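Local coordinates for MGS-MChE2 (Uncultured bacterium, PDB 5JD6), which is an alpha/beta hydrolase from a lagoon-sediment metagenome that probably acts as an esterase, hydrolysing carboxylic ester bonds, at residues A[56-69]-A[168-182]. Sequence-based numbering, arbitrary orientation.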
ATOM      1  N   LEU A  56       4.525  11.786  -4.476  1.00 53.25           N
ATOM      2  CA  LEU A  56       3.153  12.057  -4.898  1.00 48.49           C
ATOM      3  C   LEU A  56       2.989  13.461  -5.473  1.00 46.77           C
ATOM      4  O   LEU A  56       2.345  13.643  -6.505  1.00 46.70           O
ATOM      5  CB  LEU A  56       2.176  11.868  -3.730  1.00 51.42           C
ATOM      6  CG  LEU A  56       1.912  10.456  -3.195  1.00 49.00           C
ATOM      7  CD1 LEU A  56       1.945   9.429  -4.320  1.00 36.12           C
ATOM      8  CD2 LEU A  56       2.905  10.086  -2.106  1.00 59.99           C
ATOM      9  N   TYR A  57       3.580  14.449  -4.807  1.00 51.91           N
ATOM     10  CA  TYR A  57       3.383  15.846  -5.186  1.00 56.48           C
ATOM     11  C   TYR A  57       4.664  16.546  -5.623  1.00 61.01           C
ATOM     12  O   TYR A  57       4.740  17.775  -5.594  1.00 68.86           O
ATOM     13  CB  TYR A  57       2.769  16.629  -4.026  1.00 55.81           C
ATOM     14  CG  TYR A  57       1.455  16.083  -3.523  1.00 60.07           C
ATOM     15  CD1 TYR A  57       0.329  16.068  -4.337  1.00 66.27           C
ATOM     16  CD2 TYR A  57       1.334  15.599  -2.227  1.00 56.68           C
ATOM     17  CE1 TYR A  57      -0.878  15.579  -3.877  1.00 67.10           C
ATOM     18  CE2 TYR A  57       0.130  15.106  -1.758  1.00 58.35           C
ATOM     19  CZ  TYR A  57      -0.972  15.098  -2.588  1.00 67.99           C
ATOM     20  OH  TYR A  57      -2.174  14.609  -2.129  1.00 79.19           O
ATOM     21  N   SER A  58       5.666  15.776  -6.031  1.00 61.32           N
ATOM     22  CA  SER A  58       6.942  16.367  -6.411  1.00 64.03           C
ATOM     23  C   SER A  58       7.349  16.086  -7.867  1.00 65.90           C
ATOM     24  O   SER A  58       8.332  16.658  -8.338  1.00 71.67           O
ATOM     25  CB  SER A  58       8.044  15.881  -5.468  1.00 64.58           C
ATOM     26  OG  SER A  58       8.418  14.552  -5.772  1.00 66.36           O
ATOM     27  N   MET A  59       6.611  15.201  -8.500  1.00 67.24           N
ATOM     28  CA  MET A  59       6.947  14.598  -9.759  1.00 73.38           C
ATOM     29  C   MET A  59       6.778  15.451 -10.962  1.00 84.12           C
ATOM     30  O   MET A  59       5.984  15.197 -11.847  1.00105.85           O
ATOM     31  CB  MET A  59       6.094  13.325  -9.927  1.00 72.96           C
ATOM     32  CG  MET A  59       6.708  12.054  -9.411  1.00 66.99           C
ATOM     33  SD  MET A  59       8.421  12.059  -9.840  1.00 85.04           S
ATOM     34  CE  MET A  59       8.473  10.949 -11.216  1.00101.26           C
ATOM     35  N   SER A  60       7.522  16.523 -10.989  1.00 87.03           N
ATOM     36  CA  SER A  60       7.489  17.395 -12.132  1.00 95.42           C
ATOM     37  C   SER A  60       6.138  17.992 -12.089  1.00111.47           C
ATOM     38  O   SER A  60       5.313  17.657 -11.240  1.00105.72           O
ATOM     39  CB  SER A  60       7.665  16.594 -13.434  1.00 81.81           C
ATOM     40  OG  SER A  60       6.731  16.913 -14.462  1.00 65.56           O
ATOM     41  N   LEU A  61       5.911  18.880 -13.043  1.00130.31           N
ATOM     42  CA  LEU A  61       4.625  19.499 -13.157  1.00128.78           C
ATOM     43  C   LEU A  61       3.659  18.395 -13.588  1.00127.84           C
ATOM     44  O   LEU A  61       2.547  18.318 -13.087  1.00133.23           O
ATOM     45  CB  LEU A  61       4.675  20.669 -14.146  1.00124.11           C
ATOM     46  CG  LEU A  61       5.058  22.041 -13.589  1.00119.11           C
ATOM     47  CD1 LEU A  61       4.016  23.106 -13.913  1.00122.44           C
ATOM     48  CD2 LEU A  61       5.387  22.032 -12.104  1.00111.88           C
ATOM     49  N   LEU A  62       4.089  17.548 -14.523  1.00111.32           N
ATOM     50  CA  LEU A  62       3.200  16.503 -14.971  1.00 90.24           C
ATOM     51  C   LEU A  62       3.600  15.128 -15.499  1.00 78.90           C
ATOM     52  O   LEU A  62       3.249  14.711 -16.594  1.00 80.44           O
ATOM     53  CB  LEU A  62       2.030  17.097 -15.733  1.00 87.92           C
ATOM     54  CG  LEU A  62       0.746  17.280 -14.913  1.00 80.74           C
ATOM     55  CD1 LEU A  62       0.689  16.416 -13.658  1.00 75.49           C
ATOM     56  CD2 LEU A  62       0.370  18.721 -14.623  1.00 68.63           C
ATOM     57  N   LYS A  63       4.312  14.422 -14.662  1.00 64.19           N
ATOM     58  CA  LYS A  63       4.605  12.996 -14.829  1.00 61.68           C
ATOM     59  C   LYS A  63       3.931  12.270 -13.673  1.00 59.49           C
ATOM     60  O   LYS A  63       4.278  11.141 -13.322  1.00 54.70           O
ATOM     61  CB  LYS A  63       6.108  12.703 -14.850  1.00 65.81           C
ATOM     62  CG  LYS A  63       6.608  12.053 -16.137  1.00 75.20           C
ATOM     63  CD  LYS A  63       7.886  11.264 -15.903  1.00 79.24           C
ATOM     64  CE  LYS A  63       7.617  10.009 -15.087  1.00 80.71           C
ATOM     65  NZ  LYS A  63       8.856   9.213 -14.863  1.00 80.68           N
ATOM     66  N   THR A  64       2.958  12.957 -13.085  1.00 59.09           N
ATOM     67  CA  THR A  64       2.267  12.499 -11.894  1.00 47.78           C
ATOM     68  C   THR A  64       1.159  11.517 -12.246  1.00 44.56           C
ATOM     69  O   THR A  64       0.036  11.914 -12.553  1.00 48.28           O
ATOM     70  CB  THR A  64       1.676  13.688 -11.118  1.00 42.02           C
ATOM     71  OG1 THR A  64       2.689  14.683 -10.920  1.00 46.03           O
ATOM     72  CG2 THR A  64       1.149  13.237  -9.772  1.00 42.29           C
ATOM     73  N   SER A  65       1.490  10.232 -12.203  1.00 41.06           N
ATOM     74  CA  SER A  65       0.526   9.182 -12.489  1.00 41.37           C
ATOM     75  C   SER A  65       0.785   7.969 -11.606  1.00 39.28           C
ATOM     76  O   SER A  65       1.854   7.840 -11.009  1.00 41.42           O
ATOM     77  CB  SER A  65       0.582   8.786 -13.967  1.00 47.95           C
ATOM     78  OG  SER A  65       1.879   8.347 -14.329  1.00 53.96           O
ATOM     79  N   VAL A  66      -0.204   7.085 -11.523  1.00 38.73           N
ATOM     80  CA  VAL A  66      -0.084   5.863 -10.741  1.00 33.01           C
ATOM     81  C   VAL A  66       1.029   4.986 -11.309  1.00 34.63           C
ATOM     82  O   VAL A  66       1.745   4.309 -10.566  1.00 32.26           O
ATOM     83  CB  VAL A  66      -1.421   5.094 -10.710  1.00 34.59           C
ATOM     84  CG1 VAL A  66      -1.279   3.777  -9.966  1.00 45.29           C
ATOM     85  CG2 VAL A  66      -2.493   5.950 -10.062  1.00 33.29           C
ATOM     86  N   GLY A  67       1.184   5.020 -12.629  1.00 31.60           N
ATOM     87  CA  GLY A  67       2.241   4.286 -13.299  1.00 30.35           C
ATOM     88  C   GLY A  67       3.626   4.758 -12.896  1.00 42.76           C
ATOM     89  O   GLY A  67       4.548   3.955 -12.755  1.00 47.23           O
ATOM     90  N   THR A  68       3.768   6.067 -12.709  1.00 38.53           N
ATOM     91  CA  THR A  68       5.037   6.654 -12.288  1.00 39.77           C
ATOM     92  C   THR A  68       5.410   6.221 -10.873  1.00 38.37           C
ATOM     93  O   THR A  68       6.560   5.874 -10.600  1.00 35.22           O
ATOM     94  CB  THR A  68       4.989   8.191 -12.349  1.00 43.08           C
ATOM     95  OG1 THR A  68       4.888   8.614 -13.715  1.00 44.82           O
ATOM     96  CG2 THR A  68       6.242   8.793 -11.735  1.00 29.27           C
ATOM     97  N   PHE A  69       4.429   6.241  -9.977  1.00 40.89           N
ATOM     98  CA  PHE A  69       4.650   5.842  -8.591  1.00 35.89           C
ATOM     99  C   PHE A  69       5.036   4.368  -8.509  1.00 29.65           C
ATOM    100  O   PHE A  69       5.888   3.984  -7.707  1.00 29.55           O
ATOM    101  CB  PHE A  69       3.403   6.113  -7.751  1.00 33.20           C
ATOM    102  CG  PHE A  69       2.949   7.546  -7.783  1.00 32.59           C
ATOM    103  CD1 PHE A  69       3.872   8.577  -7.850  1.00 27.31           C
ATOM    104  CD2 PHE A  69       1.600   7.860  -7.753  1.00 33.30           C
ATOM    105  CE1 PHE A  69       3.458   9.896  -7.882  1.00 34.72           C
ATOM    106  CE2 PHE A  69       1.180   9.178  -7.786  1.00 37.21           C
ATOM    107  CZ  PHE A  69       2.111  10.197  -7.850  1.00 36.86           C
ATOM    108  N   LYS A 168      -1.002  22.052  -5.961  1.00 86.39           N
ATOM    109  CA  LYS A 168      -0.963  20.660  -5.524  1.00 65.64           C
ATOM    110  C   LYS A 168      -2.315  20.028  -5.815  1.00 57.87           C
ATOM    111  O   LYS A 168      -2.448  18.807  -5.922  1.00 55.07           O
ATOM    112  CB  LYS A 168      -0.621  20.580  -4.032  1.00 64.58           C
ATOM    113  CG  LYS A 168      -0.682  19.191  -3.414  1.00 66.65           C
ATOM    114  CD  LYS A 168      -0.502  19.246  -1.902  1.00 71.87           C
ATOM    115  CE  LYS A 168       0.907  19.668  -1.526  1.00 80.63           C
ATOM    116  NZ  LYS A 168       1.106  19.628  -0.052  1.00 85.73           N
ATOM    117  N   LEU A 169      -3.314  20.893  -5.947  1.00 63.50           N
ATOM    118  CA  LEU A 169      -4.655  20.492  -6.341  1.00 59.72           C
ATOM    119  C   LEU A 169      -4.627  19.834  -7.712  1.00 58.09           C
ATOM    120  O   LEU A 169      -5.271  18.808  -7.930  1.00 48.02           O
ATOM    121  CB  LEU A 169      -5.585  21.705  -6.346  1.00 59.77           C
ATOM    122  CG  LEU A 169      -7.025  21.505  -6.813  1.00 55.65           C
ATOM    123  CD1 LEU A 169      -7.676  20.351  -6.073  1.00 53.65           C
ATOM    124  CD2 LEU A 169      -7.814  22.786  -6.609  1.00 59.69           C
ATOM    125  N   VAL A 170      -3.871  20.429  -8.630  1.00 56.43           N
ATOM    126  CA  VAL A 170      -3.740  19.896  -9.981  1.00 59.99           C
ATOM    127  C   VAL A 170      -3.104  18.512  -9.949  1.00 55.47           C
ATOM    128  O   VAL A 170      -3.510  17.616 -10.687  1.00 63.40           O
ATOM    129  CB  VAL A 170      -2.893  20.814 -10.878  1.00 66.57           C
ATOM    130  CG1 VAL A 170      -3.130  20.480 -12.343  1.00 67.73           C
ATOM    131  CG2 VAL A 170      -3.221  22.270 -10.605  1.00 75.64           C
ATOM    132  N   LYS A 171      -2.109  18.347  -9.086  1.00 45.20           N
ATOM    133  CA  LYS A 171      -1.419  17.072  -8.945  1.00 42.28           C
ATOM    134  C   LYS A 171      -2.340  16.017  -8.340  1.00 42.76           C
ATOM    135  O   LYS A 171      -2.342  14.867  -8.775  1.00 38.82           O
ATOM    136  CB  LYS A 171      -0.156  17.239  -8.098  1.00 41.66           C
ATOM    137  CG  LYS A 171       0.930  18.050  -8.792  1.00 46.12           C
ATOM    138  CD  LYS A 171       2.056  18.425  -7.842  1.00 54.24           C
ATOM    139  CE  LYS A 171       3.091  19.294  -8.541  1.00 58.74           C
ATOM    140  NZ  LYS A 171       4.098  19.843  -7.591  1.00 60.26           N
ATOM    141  N   THR A 172      -3.130  16.415  -7.347  1.00 45.18           N
ATOM    142  CA  THR A 172      -4.126  15.524  -6.759  1.00 42.85           C
ATOM    143  C   THR A 172      -5.157  15.122  -7.809  1.00 45.36           C
ATOM    144  O   THR A 172      -5.540  13.955  -7.909  1.00 39.35           O
ATOM    145  CB  THR A 172      -4.844  16.177  -5.564  1.00 42.06           C
ATOM    146  OG1 THR A 172      -3.883  16.530  -4.562  1.00 54.60           O
ATOM    147  CG2 THR A 172      -5.862  15.219  -4.964  1.00 41.21           C
ATOM    148  N   LEU A 173      -5.598  16.101  -8.594  1.00 47.57           N
ATOM    149  CA  LEU A 173      -6.520  15.845  -9.693  1.00 46.52           C
ATOM    150  C   LEU A 173      -5.871  14.956 -10.749  1.00 42.81           C
ATOM    151  O   LEU A 173      -6.523  14.089 -11.327  1.00 42.52           O
ATOM    152  CB  LEU A 173      -6.984  17.159 -10.324  1.00 47.32           C
ATOM    153  CG  LEU A 173      -7.957  18.003  -9.499  1.00 49.92           C
ATOM    154  CD1 LEU A 173      -8.134  19.372 -10.130  1.00 52.72           C
ATOM    155  CD2 LEU A 173      -9.296  17.295  -9.366  1.00 49.66           C
ATOM    156  N   ALA A 174      -4.583  15.179 -10.990  1.00 42.27           N
ATOM    157  CA  ALA A 174      -3.829  14.373 -11.944  1.00 41.28           C
ATOM    158  C   ALA A 174      -3.738  12.923 -11.481  1.00 43.19           C
ATOM    159  O   ALA A 174      -3.859  12.002 -12.287  1.00 39.73           O
ATOM    160  CB  ALA A 174      -2.439  14.954 -12.147  1.00 41.48           C
ATOM    161  N   ILE A 175      -3.524  12.730 -10.181  1.00 42.13           N
ATOM    162  CA  ILE A 175      -3.445  11.390  -9.603  1.00 41.23           C
ATOM    163  C   ILE A 175      -4.777  10.659  -9.717  1.00 35.25           C
ATOM    164  O   ILE A 175      -4.828   9.513 -10.162  1.00 42.12           O
ATOM    165  CB  ILE A 175      -3.028  11.429  -8.118  1.00 38.35           C
ATOM    166  CG1 ILE A 175      -1.602  11.955  -7.974  1.00 34.52           C
ATOM    167  CG2 ILE A 175      -3.128  10.045  -7.498  1.00 31.84           C
ATOM    168  CD1 ILE A 175      -1.182  12.195  -6.539  1.00 36.89           C
ATOM    169  N   ALA A 176      -5.851  11.331  -9.309  1.00 36.70           N
ATOM    170  CA  ALA A 176      -7.190  10.750  -9.349  1.00 39.41           C
ATOM    171  C   ALA A 176      -7.583  10.359 -10.769  1.00 42.98           C
ATOM    172  O   ALA A 176      -8.088   9.260 -11.001  1.00 38.04           O
ATOM    173  CB  ALA A 176      -8.205  11.721  -8.767  1.00 42.80           C
ATOM    174  N   LYS A 177      -7.353  11.269 -11.712  1.00 43.34           N
ATOM    175  CA  LYS A 177      -7.611  11.001 -13.122  1.00 41.43           C
ATOM    176  C   LYS A 177      -6.826   9.781 -13.587  1.00 40.85           C
ATOM    177  O   LYS A 177      -7.371   8.889 -14.234  1.00 43.06           O
ATOM    178  CB  LYS A 177      -7.252  12.221 -13.973  1.00 43.83           C
ATOM    179  CG  LYS A 177      -7.319  11.981 -15.471  1.00 45.11           C
ATOM    180  CD  LYS A 177      -6.745  13.162 -16.237  1.00 50.08           C
ATOM    181  CE  LYS A 177      -6.693  12.883 -17.730  1.00 54.82           C
ATOM    182  NZ  LYS A 177      -6.122  14.031 -18.488  1.00 59.94           N
ATOM    183  N   SER A 178      -5.543   9.747 -13.242  1.00 39.71           N
ATOM    184  CA  SER A 178      -4.675   8.626 -13.584  1.00 45.09           C
ATOM    185  C   SER A 178      -5.128   7.330 -12.916  1.00 49.39           C
ATOM    186  O   SER A 178      -5.068   6.258 -13.517  1.00 44.91           O
ATOM    187  CB  SER A 178      -3.229   8.935 -13.191  1.00 43.99           C
ATOM    188  OG  SER A 178      -2.409   7.788 -13.324  1.00 43.46           O
ATOM    189  N   ALA A 179      -5.580   7.439 -11.670  1.00 48.70           N
ATOM    190  CA  ALA A 179      -5.999   6.275 -10.897  1.00 45.09           C
ATOM    191  C   ALA A 179      -7.222   5.593 -11.500  1.00 46.17           C
ATOM    192  O   ALA A 179      -7.204   4.390 -11.759  1.00 42.43           O
ATOM    193  CB  ALA A 179      -6.278   6.675  -9.455  1.00 32.63           C
ATOM    194  N   ILE A 180      -8.281   6.365 -11.725  1.00 54.39           N
ATOM    195  CA  ILE A 180      -9.537   5.820 -12.232  1.00 52.86           C
ATOM    196  C   ILE A 180      -9.401   5.347 -13.679  1.00 48.40           C
ATOM    197  O   ILE A 180     -10.006   4.350 -14.075  1.00 47.67           O
ATOM    198  CB  ILE A 180     -10.673   6.857 -12.135  1.00 59.05           C
ATOM    199  CG1 ILE A 180     -10.728   7.445 -10.725  1.00 60.27           C
ATOM    200  CG2 ILE A 180     -12.009   6.225 -12.496  1.00 62.26           C
ATOM    201  CD1 ILE A 180     -11.913   8.344 -10.483  1.00 62.15           C
ATOM    202  N   ARG A 181      -8.601   6.064 -14.461  1.00 53.33           N
ATOM    203  CA  ARG A 181      -8.312   5.665 -15.834  1.00 60.51           C
ATOM    204  C   ARG A 181      -7.627   4.302 -15.856  1.00 54.61           C
ATOM    205  O   ARG A 181      -7.829   3.505 -16.773  1.00 50.70           O
ATOM    206  CB  ARG A 181      -7.436   6.716 -16.523  1.00 65.42           C
ATOM    207  CG  ARG A 181      -6.924   6.324 -17.900  1.00 67.28           C
ATOM    208  CD  ARG A 181      -5.911   7.340 -18.408  1.00 70.56           C
ATOM    209  NE  ARG A 181      -5.177   6.855 -19.573  1.00 73.37           N
ATOM    210  CZ  ARG A 181      -4.121   7.469 -20.097  1.00 74.84           C
ATOM    211  NH1 ARG A 181      -3.670   8.594 -19.559  1.00 67.04           N
ATOM    212  NH2 ARG A 181      -3.512   6.955 -21.158  1.00 82.59           N
ATOM    213  N   HIS A 182      -6.850   4.067 -14.816  1.00 57.05           N
ATOM    214  CA  HIS A 182      -6.092   2.855 -14.595  1.00 55.13           C
ATOM    215  C   HIS A 182      -6.836   1.829 -13.754  1.00 48.68           C
ATOM    216  O   HIS A 182      -6.351   1.410 -12.727  1.00 46.16           O
ATOM    217  CB  HIS A 182      -4.820   3.276 -13.892  1.00 59.25           C
ATOM    218  CG  HIS A 182      -3.577   2.970 -14.635  1.00 69.57           C
ATOM    219  ND1 HIS A 182      -2.565   3.885 -14.770  1.00 74.89           N
ATOM    220  CD2 HIS A 182      -3.160   1.848 -15.252  1.00 80.69           C
ATOM    221  CE1 HIS A 182      -1.578   3.344 -15.454  1.00 83.88           C
ATOM    222  NE2 HIS A 182      -1.914   2.106 -15.755  1.00 88.62           N
TER
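Val66 N donates to Ser178 OG at 2.9 Å in a nearly straight hydrogen bond (165°), one of two that tie loop 56-65 and the start of helix 66-80 to helix 169-181; because the Ser178 hydroxyl stands anti to its own backbone N (chi1 171°), it projects at the first turn of helix 66-80, next to the N-cap residue Ser65. Near the other end of the contact Lys171, its chain extended beyond CG, brings NZ to Tyr57 O at 2.9 Å, from above the carbonyl plane. Lys168 CG makes a CH-pi contact over one face of the Tyr57 ring, 3.7 Å from the ring centroid, while Leu56 CB lies toward the rim of the opposite face. Lys171 CB meets the ring edge, and Thr172 OG1, hydrogen-bonded to Lys168 O, approaches Tyr57 CE1 near the ring plane. With an alanine at Tyr57, the aliphatic part of Lys168 would probably lose its aromatic partner and a gap would probably open beside Leu56. Between the two bonds, Ile175 CG1 presses on Thr64 CG2 at 3.5 Å and reaches the edge of the Phe69 ring, one face of which is covered by Leu56 CD1. Toward the end of helix 169-181, Val66 CG2 rests on Ala179 CA at 3.6 Å. Leu28 and Leu92 also touch Ile175, and Val66 reaches helix 92-103. The arrangement fits the cap region of an alpha/beta hydrolase, with a helix inserted between strands 108-113 and 195-200 packed on a loop of the core domain.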